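Local coordinates for protein type-2Ba cytolytic delta-endotoxin (Bacillus thuringiensis serovar israelensis, PDB 2RCI) that probably kills larvae of mosquitoes and other flies by forming pores in the membranes of their midgut epithelial cells, at residues S75-I78 / S79-E83; S104-T107 / N108-N112. All coordinates share one frame; numbering follows the deposited sequence. Where two conformers were deposited one is given.

Contact 1 of 2, residues S75-I78 / S79-E83; sequences SVMI and SQIKE
Met77 O accepts the backbone N-H of Ile81 at 2.9 Å (Met77 O to Ile81 N), with an N-H...O angle of 154°. This i to i+4 bond belongs to helix 74-89, one of the helices that flank the central sheet of the cytolytic toxin fold. The same spacing recurs in Gln80 N to Val76 O, 3.0 Å with an N-H...O angle of 166°, and Lys82 N to Ile78 O, 2.9 Å, so the helix is regular here. Ser75 O also receives its helical bond, 3.0 Å from Ser79 N, and the hydroxyl Ser79 OG lies 3.2 Å from the same Ser75 O. Ser75 OG is hydrogen-bonded to Glu73 OE2, just before the helix. Apolar contact runs along the buried side, where Met77 and Ile81 lie alongside each other and point the same way. With Met77 CG anti to the backbone N (chi1 180°), that methylene meets Ile81 CD1 at 3.8 Å, while the bend at chi3 turns the methyl CE out of the line of the chain. Met77 also packs on Ile68, Ile72, Tyr180 and Val182 of the sheet strands, which, with Phe110 of helix 96-110, helps to bury it. On the more exposed side Val76 and Gln80 approach at a slant, and the amide oxygen Gln80 OE1 comes to 4.0 Å from the methyl Val76 CG1.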
# COMPACT_ATOMS: atom_id res chain seq x y z
N SER A 75 -11.24 -3.96 11.93
CA SER A 75 -11.91 -2.73 11.42
C SER A 75 -11.32 -1.41 11.92
O SER A 75 -11.16 -0.47 11.16
CB SER A 75 -13.40 -2.77 11.79
OG SER A 75 -13.54 -2.74 13.21
N VAL A 76 -10.99 -1.36 13.21
CA VAL A 76 -10.42 -0.15 13.84
C VAL A 76 -9.03 0.12 13.27
O VAL A 76 -8.66 1.27 12.98
CB VAL A 76 -10.44 -0.30 15.38
CG1 VAL A 76 -9.75 0.87 16.07
CG2 VAL A 76 -11.91 -0.43 15.85
N MET A 77 -8.27 -0.95 13.06
CA MET A 77 -6.96 -0.85 12.42
C MET A 77 -7.05 -0.27 11.01
O MET A 77 -6.28 0.61 10.63
CB MET A 77 -6.26 -2.20 12.38
CG MET A 77 -4.90 -2.13 11.72
SD MET A 77 -3.91 -3.59 12.03
CE MET A 77 -4.98 -4.93 11.49
N ILE A 78 -8.01 -0.79 10.24
CA ILE A 78 -8.26 -0.33 8.86
C ILE A 78 -8.59 1.16 8.84
O ILE A 78 -8.07 1.89 7.98
CB ILE A 78 -9.37 -1.19 8.19
CG1 ILE A 78 -8.84 -2.61 7.89
CG2 ILE A 78 -9.90 -0.52 6.90
CD1 ILE A 78 -9.96 -3.64 7.57
N SER A 79 -9.47 1.59 9.75
CA SER A 79 -9.84 3.02 9.88
C SER A 79 -8.62 3.90 10.20
O SER A 79 -8.46 4.99 9.61
CB SER A 79 -10.90 3.22 10.95
OG SER A 79 -12.08 2.51 10.61
N GLN A 80 -7.80 3.45 11.15
CA GLN A 80 -6.55 4.13 11.47
C GLN A 80 -5.64 4.26 10.26
O GLN A 80 -5.11 5.35 10.00
CB GLN A 80 -5.82 3.47 12.65
CG GLN A 80 -6.49 3.79 13.98
CD GLN A 80 -5.76 3.24 15.21
OE1 GLN A 80 -6.38 3.02 16.26
NE2 GLN A 80 -4.46 3.02 15.10
N ILE A 81 -5.49 3.18 9.50
CA ILE A 81 -4.57 3.21 8.33
C ILE A 81 -5.13 4.11 7.21
O ILE A 81 -4.38 4.81 6.56
CB ILE A 81 -4.22 1.79 7.88
CG1 ILE A 81 -3.29 1.17 8.94
CG2 ILE A 81 -3.59 1.76 6.48
CD1 ILE A 81 -3.10 -0.33 8.84
N LYS A 82 -6.46 4.13 7.05
CA LYS A 82 -7.08 5.08 6.11
C LYS A 82 -6.69 6.52 6.46
O LYS A 82 -6.35 7.31 5.59
CB LYS A 82 -8.61 4.96 6.14
CG LYS A 82 -9.34 5.87 5.13
CD LYS A 82 -10.82 5.99 5.42
CE LYS A 82 -11.55 6.75 4.26
NZ LYS A 82 -12.99 6.98 4.58
N GLU A 83 -6.72 6.85 7.74
CA GLU A 83 -6.36 8.20 8.16
C GLU A 83 -4.88 8.48 7.91
O GLU A 83 -4.51 9.59 7.53
CB GLU A 83 -6.75 8.47 9.62
CG GLU A 83 -8.29 8.54 9.83
CD GLU A 83 -9.02 9.41 8.78
OE1 GLU A 83 -8.66 10.59 8.62
OE2 GLU A 83 -9.94 8.91 8.10

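Contact 2 of 2, residues S104-T107 / N108-N112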
# COMPACT_ATOMS: atom_id res chain seq x y z
N SER A 104 -11.02 -0.56 0.36
CA SER A 104 -11.07 -1.95 -0.11
C SER A 104 -9.67 -2.56 -0.13
O SER A 104 -9.45 -3.72 0.29
CB SER A 104 -11.69 -2.03 -1.52
OG SER A 104 -11.65 -3.36 -2.00
N ALA A 105 -8.71 -1.80 -0.65
CA ALA A 105 -7.30 -2.26 -0.69
C ALA A 105 -6.73 -2.47 0.71
O ALA A 105 -6.06 -3.49 0.94
CB ALA A 105 -6.43 -1.31 -1.51
N ILE A 106 -6.98 -1.55 1.65
CA ILE A 106 -6.53 -1.75 3.05
C ILE A 106 -7.22 -2.99 3.67
O ILE A 106 -6.57 -3.79 4.35
CB ILE A 106 -6.75 -0.51 3.94
CG1 ILE A 106 -6.02 0.74 3.41
CG2 ILE A 106 -6.34 -0.81 5.45
CD1 ILE A 106 -6.59 2.03 4.12
N THR A 107 -8.52 -3.16 3.42
CA THR A 107 -9.26 -4.32 3.94
C THR A 107 -8.68 -5.64 3.44
O THR A 107 -8.51 -6.59 4.21
CB THR A 107 -10.75 -4.21 3.59
OG1 THR A 107 -11.24 -3.00 4.17
CG2 THR A 107 -11.54 -5.41 4.16
N ASN A 108 -8.34 -5.69 2.14
CA ASN A 108 -7.72 -6.87 1.57
C ASN A 108 -6.25 -7.10 1.97
O ASN A 108 -5.67 -8.14 1.65
CB ASN A 108 -7.90 -6.85 0.04
CG ASN A 108 -9.35 -7.07 -0.35
OD1 ASN A 108 -10.07 -7.75 0.35
ND2 ASN A 108 -9.78 -6.48 -1.47
N THR A 109 -5.69 -6.17 2.73
CA THR A 109 -4.32 -6.32 3.26
C THR A 109 -4.36 -7.26 4.48
O THR A 109 -3.39 -7.95 4.76
CB THR A 109 -3.76 -4.94 3.67
OG1 THR A 109 -3.62 -4.11 2.51
CG2 THR A 109 -2.39 -5.05 4.43
N PHE A 110 -5.51 -7.28 5.16
CA PHE A 110 -5.67 -7.98 6.46
C PHE A 110 -6.69 -9.11 6.41
O PHE A 110 -6.68 -10.01 7.29
CB PHE A 110 -6.07 -6.98 7.55
CG PHE A 110 -5.06 -5.92 7.78
CD1 PHE A 110 -3.82 -6.23 8.36
CD2 PHE A 110 -5.32 -4.60 7.37
CE1 PHE A 110 -2.87 -5.25 8.60
CE2 PHE A 110 -4.33 -3.57 7.59
CZ PHE A 110 -3.12 -3.91 8.22
N THR A 111 -7.61 -9.05 5.45
CA THR A 111 -8.73 -10.01 5.35
C THR A 111 -8.86 -10.51 3.90
O THR A 111 -8.15 -10.03 3.02
CB THR A 111 -10.12 -9.41 5.85
OG1 THR A 111 -10.54 -8.36 4.97
CG2 THR A 111 -10.04 -8.88 7.32
N ASN A 112 -9.78 -11.45 3.66
CA ASN A 112 -9.88 -12.12 2.38
C ASN A 112 -8.50 -12.65 1.94
O ASN A 112 -8.17 -12.57 0.77
CB ASN A 112 -10.41 -11.17 1.30
CG ASN A 112 -11.79 -10.66 1.59
OD1 ASN A 112 -12.69 -11.44 1.91
ND2 ASN A 112 -11.99 -9.34 1.46
O HOH W 1 -9.54 -3.93 -3.46
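Thr107 and Thr111 cross obliquely, and their contact is tight: Thr111 OG1 lies 3.2 Å from Thr107 CG2. Near the C-terminal end of helix 96-110, Thr107 O accepts three donors: Phe110 N, Thr111 N and Thr111 OG1, the last at 2.8 Å. Thr111 N comes nearly in line with the carbonyl, whereas Thr111 OG1 stands above its plane. The i to i+3 bonds from Thr109 N to Ile106 O and from Phe110 N to Thr107 O, donors above the carbonyl planes, mark the helix running out. A chi1 of 66° brings the Thr111 hydroxyl back to Thr107 O. Ile106 and Phe110 instead run side by side in one direction, with Ile106 CG2 4.0 Å from Phe110 CE2. Buried Thr109 divides its two branches: OG1 donates to Ala105 O at 3.0 Å, while CG2 lies over the centre of the Phe110 ring, 3.9 Å above its plane. Asn112 ND2 bonds to Asn108 OD1 at 2.7 Å, nearly straight (N-H...O 166°). Thr109 packs against strands 132-142 and 150-162, through Tyr136, Ile138, Phe158 and Ile160; Phe110 reaches both strands at Tyr134 and Ile160, and Ile106 turns to Ile85 of helix 74-89.

In the fold
Contacts 1 and 2 lie on helices that follow each other in the chain, and their centres are about 11 Å apart. Four packing contacts join them directly. The Phe110 ring of contact 2 receives two apolar groups from contact 1: Met77 CE comes to 3.6 Å from Phe110 CD1, and Ile81 CD1 to 3.6 Å from Phe110 CZ. Beside this, Ile106 CD1 lies 3.6 Å from the backbone Lys82 N, and Ile78 CD1 is 3.7 Å from Thr107 OG1, whose hydroxyl bonds to Val103 O. Contact 1 packs on strands 66-69, 71-73 and 177-192, and contact 2 on 132-142 and 150-162. The two helical segments therefore pack on each other as well as on the sheet.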